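Local coordinates for putative methyltransferase protein (Bacteroides fragilis, PDB 5BP9) that binds S-adenosyl-L-homocysteine and probably acts as an S-adenosylmethionine-dependent methyltransferase, at residues 40-45 / 147-152; 46-51 / 131-136; 106-111 / 164-169. All blocks are in the same frame, centred on the assembly; numbering follows the deposited sequence.

Contact 1 (40-45 / 147-152); sequences TSLLPA and ARQVNL. With SAH (S-adenosyl-L-homocysteine), chain D.
N151 faces S41 where the chain leaves strand 147-149, an outermost strand of the Rossmann-like sheet of a class I methyltransferase, and enters the adenine pocket. The N151 side chain makes contacts along its whole length. CB already packs against the 40-45 backbone, 3.7 Å from O of S41. With CG anti to the backbone N (chi1 -168°), the amide lies between that loop and the bound S-adenosyl-L-homocysteine and serves both. ND2 gives a nearly straight bond to O of S41, 3.0 Å long with an N-H...O angle of 169°; the carbonyl offers a lone pair in its own plane, and that oxygen is also almost in the amide plane. OD1, the other branch, takes a weak bond from N6 of the adenine at 2.9 Å and a second one from the backbone N of F153, so both ends of the amide are held and its rotation is set. Next door, N of L152 donates to adenine N1 at 3.1 Å, completing the pair of contacts on the base edge that carries N1 and N6.

Farther out, L42 crosses the amide end of Q149 at a slant. Its CB meets NE2 and its CD1 rests 3.9 Å from CD of Q149, while CD2 turns to the backbone of V150 and N151, 3.9 Å from N of N151. Two waters bridge the segments, one of them between O of T40 and N of N151. The extended Q149 chain sends NE2 to O of I131 and, 2.9 Å away, to the second water, which in turn donates to O of L43 at 2.7 Å.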
loop_
_atom_site.group_PDB
_atom_site.type_symbol
_atom_site.label_atom_id
_atom_site.label_comp_id
_atom_site.label_asym_id
_atom_site.label_seq_id
_atom_site.Cartn_x
_atom_site.Cartn_y
_atom_site.Cartn_z
ATOM N N THR A 40 2.429 -16.394 0.829
ATOM C CA THR A 40 2.965 -16.460 -0.538
ATOM C C THR A 40 1.923 -16.193 -1.606
ATOM O O THR A 40 2.301 -16.075 -2.780
ATOM C CB THR A 40 3.613 -17.829 -0.841
ATOM O OG1 THR A 40 2.631 -18.866 -0.763
ATOM C CG2 THR A 40 4.691 -18.118 0.141
ATOM N N SER A 41 0.647 -16.064 -1.199
ATOM C CA SER A 41 -0.463 -15.990 -2.149
ATOM C C SER A 41 -0.351 -14.808 -3.139
ATOM O O SER A 41 -0.016 -13.670 -2.769
ATOM C CB SER A 41 -1.807 -15.934 -1.416
ATOM O OG SER A 41 -1.834 -14.853 -0.497
ATOM N N LEU A 42 -0.632 -15.121 -4.401
ATOM C CA LEU A 42 -0.695 -14.164 -5.493
ATOM C C LEU A 42 -2.117 -14.152 -6.045
ATOM O O LEU A 42 -2.902 -15.108 -5.806
ATOM C CB LEU A 42 0.289 -14.571 -6.594
ATOM C CG LEU A 42 1.767 -14.662 -6.187
ATOM C CD1 LEU A 42 2.602 -15.155 -7.345
ATOM C CD2 LEU A 42 2.253 -13.301 -5.697
ATOM N N LEU A 43 -2.479 -13.092 -6.757
ATOM C CA LEU A 43 -3.811 -13.051 -7.387
ATOM C C LEU A 43 -3.769 -13.747 -8.746
ATOM O O LEU A 43 -2.912 -13.469 -9.544
ATOM C CB LEU A 43 -4.301 -11.620 -7.599
ATOM C CG LEU A 43 -4.291 -10.705 -6.392
ATOM C CD1 LEU A 43 -4.796 -9.330 -6.785
ATOM C CD2 LEU A 43 -5.124 -11.263 -5.254
ATOM N N PRO A 44 -4.744 -14.660 -8.994
ATOM C CA PRO A 44 -4.863 -15.151 -10.366
ATOM C C PRO A 44 -5.405 -14.047 -11.259
ATOM O O PRO A 44 -6.205 -13.265 -10.803
ATOM C CB PRO A 44 -5.863 -16.309 -10.281
ATOM C CG PRO A 44 -6.513 -16.220 -8.969
ATOM C CD PRO A 44 -5.775 -15.238 -8.093
ATOM N N ALA A 45 -4.956 -13.979 -12.512
ATOM C CA ALA A 45 -5.382 -12.919 -13.432
ATOM C C ALA A 45 -6.901 -12.876 -13.609
ATOM O O ALA A 45 -7.479 -11.799 -13.759
ATOM C CB ALA A 45 -4.696 -13.082 -14.780
ATOM N N ALA A 147 10.243 -4.580 -11.679
ATOM C CA ALA A 147 8.886 -4.897 -11.195
ATOM C C ALA A 147 8.737 -6.410 -11.099
ATOM O O ALA A 147 8.980 -7.114 -12.083
ATOM C CB ALA A 147 7.838 -4.345 -12.138
ATOM N N ARG A 148 8.285 -6.897 -9.932
ATOM C CA ARG A 148 8.161 -8.316 -9.630
ATOM C C ARG A 148 6.798 -8.631 -9.047
ATOM O O ARG A 148 6.233 -7.829 -8.274
ATOM C CB ARG A 148 9.205 -8.742 -8.609
ATOM C CG ARG A 148 10.646 -8.479 -9.018
ATOM C CD ARG A 148 11.547 -8.653 -7.799
ATOM N NE ARG A 148 11.520 -10.024 -7.350
ATOM C CZ ARG A 148 12.309 -10.511 -6.398
ATOM N NH1 ARG A 148 13.176 -9.716 -5.761
ATOM N NH2 ARG A 148 12.203 -11.794 -6.069
ATOM N N GLN A 149 6.269 -9.795 -9.425
ATOM C CA GLN A 149 5.037 -10.319 -8.843
ATOM C C GLN A 149 5.413 -11.196 -7.646
ATOM O O GLN A 149 5.784 -12.362 -7.792
ATOM C CB GLN A 149 4.195 -11.104 -9.854
ATOM C CG GLN A 149 2.795 -11.384 -9.325
ATOM C CD GLN A 149 2.048 -12.421 -10.099
ATOM O OE1 GLN A 149 2.601 -13.112 -10.961
ATOM N NE2 GLN A 149 0.792 -12.578 -9.765
ATOM N N VAL A 150 5.329 -10.577 -6.470
ATOM C CA VAL A 150 5.632 -11.275 -5.244
ATOM C C VAL A 150 4.898 -10.598 -4.084
ATOM O O VAL A 150 4.646 -9.392 -4.079
ATOM C CB VAL A 150 7.159 -11.395 -5.035
ATOM C CG1 VAL A 150 7.775 -10.014 -4.848
ATOM C CG2 VAL A 150 7.492 -12.353 -3.881
ATOM N N ASN A 151 4.492 -11.452 -3.152
ATOM C CA ASN A 151 3.821 -11.028 -1.922
ATOM C C ASN A 151 4.891 -10.570 -0.928
ATOM O O ASN A 151 5.842 -11.307 -0.676
ATOM C CB ASN A 151 3.027 -12.203 -1.344
ATOM C CG ASN A 151 2.073 -11.799 -0.234
ATOM O OD1 ASN A 151 2.446 -11.088 0.697
ATOM N ND2 ASN A 151 0.841 -12.283 -0.310
ATOM N N LEU A 152 4.728 -9.368 -0.348
ATOM C CA LEU A 152 5.642 -8.851 0.655
ATOM C C LEU A 152 6.007 -9.879 1.730
ATOM O O LEU A 152 7.156 -9.929 2.179
ATOM C CB LEU A 152 4.995 -7.614 1.327
ATOM C CG LEU A 152 5.758 -6.966 2.489
ATOM C CD1 LEU A 152 7.036 -6.335 1.983
ATOM C CD2 LEU A 152 4.893 -5.939 3.197
HETATM N N SAH D . 0.649 1.887 -4.360
HETATM C CA SAH D . -0.344 1.925 -5.501
HETATM C CB SAH D . -1.501 0.923 -5.366
HETATM C CG SAH D . -2.273 0.959 -4.046
HETATM S SD SAH D . -3.514 -0.302 -4.016
HETATM C C SAH D . -0.923 3.305 -5.651
HETATM O O SAH D . -0.651 4.195 -4.853
HETATM O OXT SAH D . -1.685 3.605 -6.569
HETATM C "C5'" SAH D . -2.712 -1.586 -3.090
HETATM C "C4'" SAH D . -1.835 -2.480 -3.958
HETATM O "O4'" SAH D . -1.167 -3.424 -3.095
HETATM C "C3'" SAH D . -2.554 -3.317 -5.013
HETATM O "O3'" SAH D . -1.926 -3.128 -6.302
HETATM C "C2'" SAH D . -2.438 -4.748 -4.498
HETATM O "O2'" SAH D . -2.468 -5.760 -5.486
HETATM C "C1'" SAH D . -1.137 -4.710 -3.730
HETATM N N9 SAH D . -0.939 -5.721 -2.680
HETATM C C8 SAH D . -1.855 -6.150 -1.796
HETATM N N7 SAH D . -1.403 -7.005 -0.930
HETATM C C5 SAH D . -0.067 -7.134 -1.254
HETATM C C6 SAH D . 0.983 -7.896 -0.722
HETATM N N6 SAH D . 0.835 -8.711 0.336
HETATM N N1 SAH D . 2.213 -7.795 -1.299
HETATM C C2 SAH D . 2.360 -6.982 -2.367
HETATM N N3 SAH D . 1.426 -6.210 -2.949
HETATM C C4 SAH D . 0.221 -6.334 -2.356
HETATM O O HOH W 1 4.795 -14.384 -3.480
HETATM O O HOH W 2 -0.815 -14.787 -10.691
#

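Contact 2 (46-51 / 131-136); sequences EKDPMG and ISPLSV. With SAH (S-adenosyl-L-homocysteine), chain D.
OG of S132 sits between D48 and the helix behind it, handling a donor's and an acceptor's role at once. It donates to OD2 of D48 over a short 2.5 Å, arriving on the syn side of the carboxylate and 20° out of its plane. It also accepts from the backbone N of S135, 3.1 Å from OG of S132, in the capping bond of helix 133-142.

D48 does the same job one helix over. Its CG stands anti to the backbone N (chi1 179°), placing OD1 over the first turn of helix 49-60, where N of G51 donates to it at 3.0 Å from well above the carboxylate plane. OD2 meanwhile takes a weak bond from N of L134, 3.3 Å away, and touches CD of P133. Two helix N-termini thus converge on one buried carboxylate, whose negative charge they would be expected to stabilise. Helix 133-142 follows strand 125-130 in the Rossmann-like methyltransferase fold, while helix 49-60 belongs to the N-terminal part that covers the cofactor pocket.

G51, with no side chain, lets the helices close up: its CA is 3.5 Å from OG of S135, and its O is 3.5 Å from CB of L134. On the ligand side, I131 lays its CG2 against the adenine of S-adenosyl-L-homocysteine, and the selenium of M50, a selenomethionine, comes 4.0 Å from the ligand's SD.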
loop_
_atom_site.group_PDB
_atom_site.type_symbol
_atom_site.label_atom_id
_atom_site.label_comp_id
_atom_site.label_asym_id
_atom_site.label_seq_id
_atom_site.Cartn_x
_atom_site.Cartn_y
_atom_site.Cartn_z
ATOM N N GLU A 46 -7.537 -14.040 -13.552
ATOM C CA GLU A 46 -8.988 -14.147 -13.671
ATOM C C GLU A 46 -9.753 -13.583 -12.468
ATOM O O GLU A 46 -10.962 -13.384 -12.559
ATOM C CB GLU A 46 -9.408 -15.614 -13.925
ATOM C CG GLU A 46 -9.021 -16.622 -12.837
ATOM C CD GLU A 46 -7.717 -17.386 -13.091
ATOM O OE1 GLU A 46 -7.627 -18.545 -12.599
ATOM O OE2 GLU A 46 -6.780 -16.832 -13.737
ATOM N N LYS A 47 -9.043 -13.335 -11.353
ATOM C CA LYS A 47 -9.631 -12.745 -10.144
ATOM C C LYS A 47 -8.803 -11.512 -9.726
ATOM O O LYS A 47 -8.593 -11.257 -8.530
ATOM C CB LYS A 47 -9.735 -13.774 -9.002
ATOM C CG LYS A 47 -10.616 -14.968 -9.320
ATOM C CD LYS A 47 -10.587 -15.998 -8.200
ATOM C CE LYS A 47 -11.442 -17.202 -8.566
ATOM N NZ LYS A 47 -11.255 -18.368 -7.664
ATOM N N ASP A 48 -8.377 -10.726 -10.721
ATOM C CA ASP A 48 -7.525 -9.549 -10.501
ATOM C C ASP A 48 -8.213 -8.311 -11.080
ATOM O O ASP A 48 -7.824 -7.788 -12.149
ATOM C CB ASP A 48 -6.150 -9.758 -11.140
ATOM C CG ASP A 48 -5.226 -8.567 -10.967
ATOM O OD1 ASP A 48 -5.525 -7.647 -10.132
ATOM O OD2 ASP A 48 -4.218 -8.546 -11.702
ATOM N N PRO A 49 -9.243 -7.823 -10.382
ATOM C CA PRO A 49 -10.012 -6.695 -10.956
ATOM C C PRO A 49 -9.226 -5.386 -11.098
ATOM O O PRO A 49 -9.382 -4.705 -12.109
ATOM C CB PRO A 49 -11.167 -6.523 -9.960
ATOM C CG PRO A 49 -10.633 -7.136 -8.681
ATOM C CD PRO A 49 -9.827 -8.304 -9.113
HETATM N N MSE A 50 -8.400 -5.039 -10.088
HETATM C CA MSE A 50 -7.640 -3.784 -10.189
HETATM C C MSE A 50 -6.598 -3.877 -11.296
HETATM O O MSE A 50 -6.437 -2.923 -12.087
HETATM C CB MSE A 50 -7.039 -3.388 -8.854
HETATM C CG MSE A 50 -6.253 -2.089 -8.922
HETATM SE SE MSE A 50 -5.531 -1.555 -7.175
HETATM C CE MSE A 50 -7.006 -0.430 -6.579
ATOM N N GLY A 51 -5.884 -4.995 -11.376
ATOM C CA GLY A 51 -4.945 -5.211 -12.478
ATOM C C GLY A 51 -5.621 -5.143 -13.834
ATOM O O GLY A 51 -5.096 -4.561 -14.791
ATOM N N ILE A 131 1.212 -8.217 -5.873
ATOM C CA ILE A 131 0.640 -9.561 -6.060
ATOM C C ILE A 131 -0.236 -9.684 -7.315
ATOM O O ILE A 131 -0.607 -10.792 -7.680
ATOM C CB ILE A 131 -0.164 -10.024 -4.830
ATOM C CG1 ILE A 131 -1.306 -9.049 -4.511
ATOM C CG2 ILE A 131 0.781 -10.224 -3.636
ATOM C CD1 ILE A 131 -2.250 -9.513 -3.410
ATOM N N SER A 132 -0.565 -8.553 -7.945
ATOM C CA SER A 132 -1.435 -8.502 -9.129
ATOM C C SER A 132 -0.614 -8.791 -10.394
ATOM O O SER A 132 0.278 -8.001 -10.721
ATOM C CB SER A 132 -2.081 -7.130 -9.263
ATOM O OG SER A 132 -2.604 -6.933 -10.569
ATOM N N PRO A 133 -0.960 -9.853 -11.147
ATOM C CA PRO A 133 -0.129 -10.142 -12.325
ATOM C C PRO A 133 -0.274 -9.108 -13.420
ATOM O O PRO A 133 0.718 -8.763 -14.085
ATOM C CB PRO A 133 -0.618 -11.512 -12.791
ATOM C CG PRO A 133 -2.002 -11.610 -12.252
ATOM C CD PRO A 133 -1.993 -10.876 -10.950
ATOM N N LEU A 134 -1.479 -8.586 -13.604
ATOM C CA LEU A 134 -1.727 -7.612 -14.649
ATOM C C LEU A 134 -1.108 -6.246 -14.307
ATOM O O LEU A 134 -0.681 -5.506 -15.207
ATOM C CB LEU A 134 -3.230 -7.513 -14.947
ATOM C CG LEU A 134 -3.827 -8.741 -15.637
ATOM C CD1 LEU A 134 -5.345 -8.762 -15.567
ATOM C CD2 LEU A 134 -3.341 -8.818 -17.076
ATOM N N SER A 135 -1.039 -5.904 -13.014
ATOM C CA SER A 135 -0.356 -4.693 -12.588
ATOM C C SER A 135 1.131 -4.783 -12.887
ATOM O O SER A 135 1.712 -3.831 -13.404
ATOM C CB SER A 135 -0.596 -4.421 -11.112
ATOM O OG SER A 135 -1.980 -4.215 -10.841
ATOM N N VAL A 136 1.735 -5.924 -12.583
ATOM C CA VAL A 136 3.152 -6.135 -12.883
ATOM C C VAL A 136 3.431 -6.072 -14.391
ATOM O O VAL A 136 4.435 -5.444 -14.809
ATOM C CB VAL A 136 3.674 -7.422 -12.211
ATOM C CG1 VAL A 136 5.072 -7.799 -12.694
ATOM C CG2 VAL A 136 3.625 -7.283 -10.687
HETATM N N SAH D . 0.649 1.887 -4.360
HETATM C CA SAH D . -0.344 1.925 -5.501
HETATM C CB SAH D . -1.501 0.923 -5.366
HETATM C CG SAH D . -2.273 0.959 -4.046
HETATM S SD SAH D . -3.514 -0.302 -4.016
HETATM C C SAH D . -0.923 3.305 -5.651
HETATM O O SAH D . -0.651 4.195 -4.853
HETATM O OXT SAH D . -1.685 3.605 -6.569
HETATM C "C5'" SAH D . -2.712 -1.586 -3.090
HETATM C "C4'" SAH D . -1.835 -2.480 -3.958
HETATM O "O4'" SAH D . -1.167 -3.424 -3.095
HETATM C "C3'" SAH D . -2.554 -3.317 -5.013
HETATM O "O3'" SAH D . -1.926 -3.128 -6.302
HETATM C "C2'" SAH D . -2.438 -4.748 -4.498
HETATM O "O2'" SAH D . -2.468 -5.760 -5.486
HETATM C "C1'" SAH D . -1.137 -4.710 -3.730
HETATM N N9 SAH D . -0.939 -5.721 -2.680
HETATM C C8 SAH D . -1.855 -6.150 -1.796
HETATM N N7 SAH D . -1.403 -7.005 -0.930
HETATM C C5 SAH D . -0.067 -7.134 -1.254
HETATM C C6 SAH D . 0.983 -7.896 -0.722
HETATM N N6 SAH D . 0.835 -8.711 0.336
HETATM N N1 SAH D . 2.213 -7.795 -1.299
HETATM C C2 SAH D . 2.360 -6.982 -2.367
HETATM N N3 SAH D . 1.426 -6.210 -2.949
HETATM C C4 SAH D . 0.221 -6.334 -2.356
#

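Contact 3 (106-111 / 164-169); sequences LDVGAG and ILMLMN. With SAH (S-adenosyl-L-homocysteine), chain D.
Beyond V108 and L165 the two strands stop bonding directly, and a water takes over the next rung: it accepts from N of L167 at 2.8 Å and lies 2.8 Å from O of V108. Before that break, strands 104-108 and 161-166 are ordinary parallel neighbours in the middle of the sheet. N of L165 donates to O of L106 at 2.8 Å, and N of V108 donates to O of L165 at 3.1 Å. On one face CG2 of I164 meets CG2 of V108 at 3.7 Å. On the other face D107 and L165 lie under helix 114-121.

The amino-acid end of S-adenosyl-L-homocysteine sits at this split. The turn 109-111 belongs to a glycine-rich stretch consistent with the first sequence motif of Rossmann-like methyltransferases, and O of G109 receives the ligand's amino N at 2.7 Å. A second water accepts from that same N at 3.1 Å and also lies near O of V108 and O of L167. The amino group is therefore read by backbone carbonyls, directly and through water; they lie at the end of strand 104-108 and in the turns after both strands, and would be expected to suit a positively charged ammonium.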
loop_
_atom_site.group_PDB
_atom_site.type_symbol
_atom_site.label_atom_id
_atom_site.label_comp_id
_atom_site.label_asym_id
_atom_site.label_seq_id
_atom_site.Cartn_x
_atom_site.Cartn_y
_atom_site.Cartn_z
ATOM N N LEU A 106 12.269 0.045 -1.849
ATOM C CA LEU A 106 11.210 -0.921 -2.160
ATOM C C LEU A 106 9.860 -0.208 -2.218
ATOM O O LEU A 106 9.425 0.392 -1.213
ATOM C CB LEU A 106 11.143 -2.034 -1.091
ATOM C CG LEU A 106 10.058 -3.094 -1.320
ATOM C CD1 LEU A 106 10.288 -3.837 -2.632
ATOM C CD2 LEU A 106 10.013 -4.050 -0.139
ATOM N N ASP A 107 9.216 -0.283 -3.373
ATOM C CA ASP A 107 7.850 0.224 -3.568
ATOM C C ASP A 107 6.866 -0.948 -3.397
ATOM O O ASP A 107 6.700 -1.774 -4.307
ATOM C CB ASP A 107 7.765 0.876 -4.962
ATOM C CG ASP A 107 6.448 1.510 -5.253
ATOM O OD1 ASP A 107 5.557 1.534 -4.388
ATOM O OD2 ASP A 107 6.313 1.992 -6.406
ATOM N N VAL A 108 6.250 -1.013 -2.210
ATOM C CA VAL A 108 5.371 -2.142 -1.839
ATOM C C VAL A 108 3.960 -1.892 -2.369
ATOM O O VAL A 108 3.351 -0.837 -2.098
ATOM C CB VAL A 108 5.293 -2.313 -0.312
ATOM C CG1 VAL A 108 4.399 -3.481 0.050
ATOM C CG2 VAL A 108 6.670 -2.467 0.311
ATOM N N GLY A 109 3.425 -2.873 -3.098
ATOM C CA GLY A 109 2.070 -2.790 -3.653
ATOM C C GLY A 109 2.025 -1.685 -4.684
ATOM O O GLY A 109 1.212 -0.766 -4.620
ATOM N N ALA A 110 2.948 -1.765 -5.639
ATOM C CA ALA A 110 3.247 -0.644 -6.527
ATOM C C ALA A 110 2.186 -0.319 -7.603
ATOM O O ALA A 110 2.224 0.745 -8.246
ATOM C CB ALA A 110 4.616 -0.869 -7.120
ATOM N N GLY A 111 1.255 -1.249 -7.822
ATOM C CA GLY A 111 0.101 -0.983 -8.672
ATOM C C GLY A 111 0.475 -0.690 -10.100
ATOM O O GLY A 111 1.119 -1.517 -10.735
ATOM N N ILE A 164 11.711 1.679 2.576
ATOM C CA ILE A 164 10.551 0.865 2.199
ATOM C C ILE A 164 9.326 1.780 2.169
ATOM O O ILE A 164 8.993 2.404 3.176
ATOM C CB ILE A 164 10.355 -0.315 3.153
ATOM C CG1 ILE A 164 11.622 -1.225 3.108
ATOM C CG2 ILE A 164 9.084 -1.085 2.770
ATOM C CD1 ILE A 164 11.577 -2.428 4.032
ATOM N N LEU A 165 8.693 1.879 0.995
ATOM C CA LEU A 165 7.543 2.770 0.789
ATOM C C LEU A 165 6.251 1.981 0.809
ATOM O O LEU A 165 6.081 1.054 0.031
ATOM C CB LEU A 165 7.634 3.497 -0.556
ATOM C CG LEU A 165 8.788 4.454 -0.768
ATOM C CD1 LEU A 165 8.734 5.012 -2.180
ATOM C CD2 LEU A 165 8.724 5.576 0.255
HETATM N N MSE A 166 5.354 2.367 1.725
HETATM C CA MSE A 166 4.011 1.792 1.791
HETATM C C MSE A 166 3.043 2.930 1.750
HETATM O O MSE A 166 2.706 3.545 2.780
HETATM C CB MSE A 166 3.948 0.983 3.044
HETATM C CG MSE A 166 4.902 -0.191 2.889
HETATM SE SE MSE A 166 4.925 -1.293 4.498
HETATM C CE MSE A 166 3.304 -2.335 4.038
ATOM N N LEU A 167 2.613 3.245 0.527
ATOM C CA LEU A 167 1.822 4.454 0.250
ATOM C C LEU A 167 0.429 4.138 -0.299
ATOM O O LEU A 167 0.209 3.069 -0.835
ATOM C CB LEU A 167 2.587 5.343 -0.714
ATOM C CG LEU A 167 3.962 5.814 -0.226
ATOM C CD1 LEU A 167 4.630 6.634 -1.331
ATOM C CD2 LEU A 167 3.894 6.599 1.067
HETATM N N MSE A 168 -0.457 5.120 -0.159
HETATM C CA MSE A 168 -1.869 5.022 -0.519
HETATM C C MSE A 168 -2.548 4.094 0.470
HETATM O O MSE A 168 -3.004 2.978 0.134
HETATM C CB MSE A 168 -2.060 4.629 -1.977
HETATM C CG MSE A 168 -3.373 5.196 -2.502
HETATM SE SE MSE A 168 -4.876 4.482 -1.440
HETATM C CE MSE A 168 -6.264 5.604 -2.274
ATOM N N ASN A 169 -2.664 4.586 1.695
ATOM C CA ASN A 169 -3.014 3.759 2.830
ATOM C C ASN A 169 -2.110 2.543 2.890
ATOM O O ASN A 169 -2.548 1.388 2.742
ATOM C CB ASN A 169 -4.486 3.334 2.861
ATOM C CG ASN A 169 -4.861 2.796 4.212
ATOM O OD1 ASN A 169 -4.637 3.476 5.210
ATOM N ND2 ASN A 169 -5.380 1.563 4.277
HETATM N N SAH D . 0.649 1.887 -4.360
HETATM C CA SAH D . -0.344 1.925 -5.501
HETATM C CB SAH D . -1.501 0.923 -5.366
HETATM C CG SAH D . -2.273 0.959 -4.046
HETATM S SD SAH D . -3.514 -0.302 -4.016
HETATM C C SAH D . -0.923 3.305 -5.651
HETATM O O SAH D . -0.651 4.195 -4.853
HETATM O OXT SAH D . -1.685 3.605 -6.569
HETATM C "C5'" SAH D . -2.712 -1.586 -3.090
HETATM C "C4'" SAH D . -1.835 -2.480 -3.958
HETATM O "O4'" SAH D . -1.167 -3.424 -3.095
HETATM C "C3'" SAH D . -2.554 -3.317 -5.013
HETATM O "O3'" SAH D . -1.926 -3.128 -6.302
HETATM C "C2'" SAH D . -2.438 -4.748 -4.498
HETATM O "O2'" SAH D . -2.468 -5.760 -5.486
HETATM C "C1'" SAH D . -1.137 -4.710 -3.730
HETATM N N9 SAH D . -0.939 -5.721 -2.680
HETATM C C8 SAH D . -1.855 -6.150 -1.796
HETATM N N7 SAH D . -1.403 -7.005 -0.930
HETATM C C5 SAH D . -0.067 -7.134 -1.254
HETATM C C6 SAH D . 0.983 -7.896 -0.722
HETATM N N6 SAH D . 0.835 -8.711 0.336
HETATM N N1 SAH D . 2.213 -7.795 -1.299
HETATM C C2 SAH D . 2.360 -6.982 -2.367
HETATM N N3 SAH D . 1.426 -6.210 -2.949
HETATM C C4 SAH D . 0.221 -6.334 -2.356
HETATM O O HOH W 3 3.670 1.954 -1.772
HETATM O O HOH W 4 0.756 0.354 -1.666
#

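How the contacts relate
Contact 3 lies in the core of the fold, contact 2 is buried nearer its edge, and contact 1 is largely a surface contact. Chemistry follows place: backbone bonds and apolar packing between central strands in contact 3, with waters where the strands part; a carboxylate and hydroxyl joining two helix starts in contact 2; and a side-chain amide bonded to a loop carbonyl in contact 1. Contacts 1 and 2 adjoin, with N of L43 within bonding distance of O of I131. Contacts 1 and 3 reach the same sheet, where L152 packs on V108. All three touch S-adenosyl-L-homocysteine: contact 1 at the adenine edge, contact 2 at base and sulfur, contact 3 at the amino-acid end.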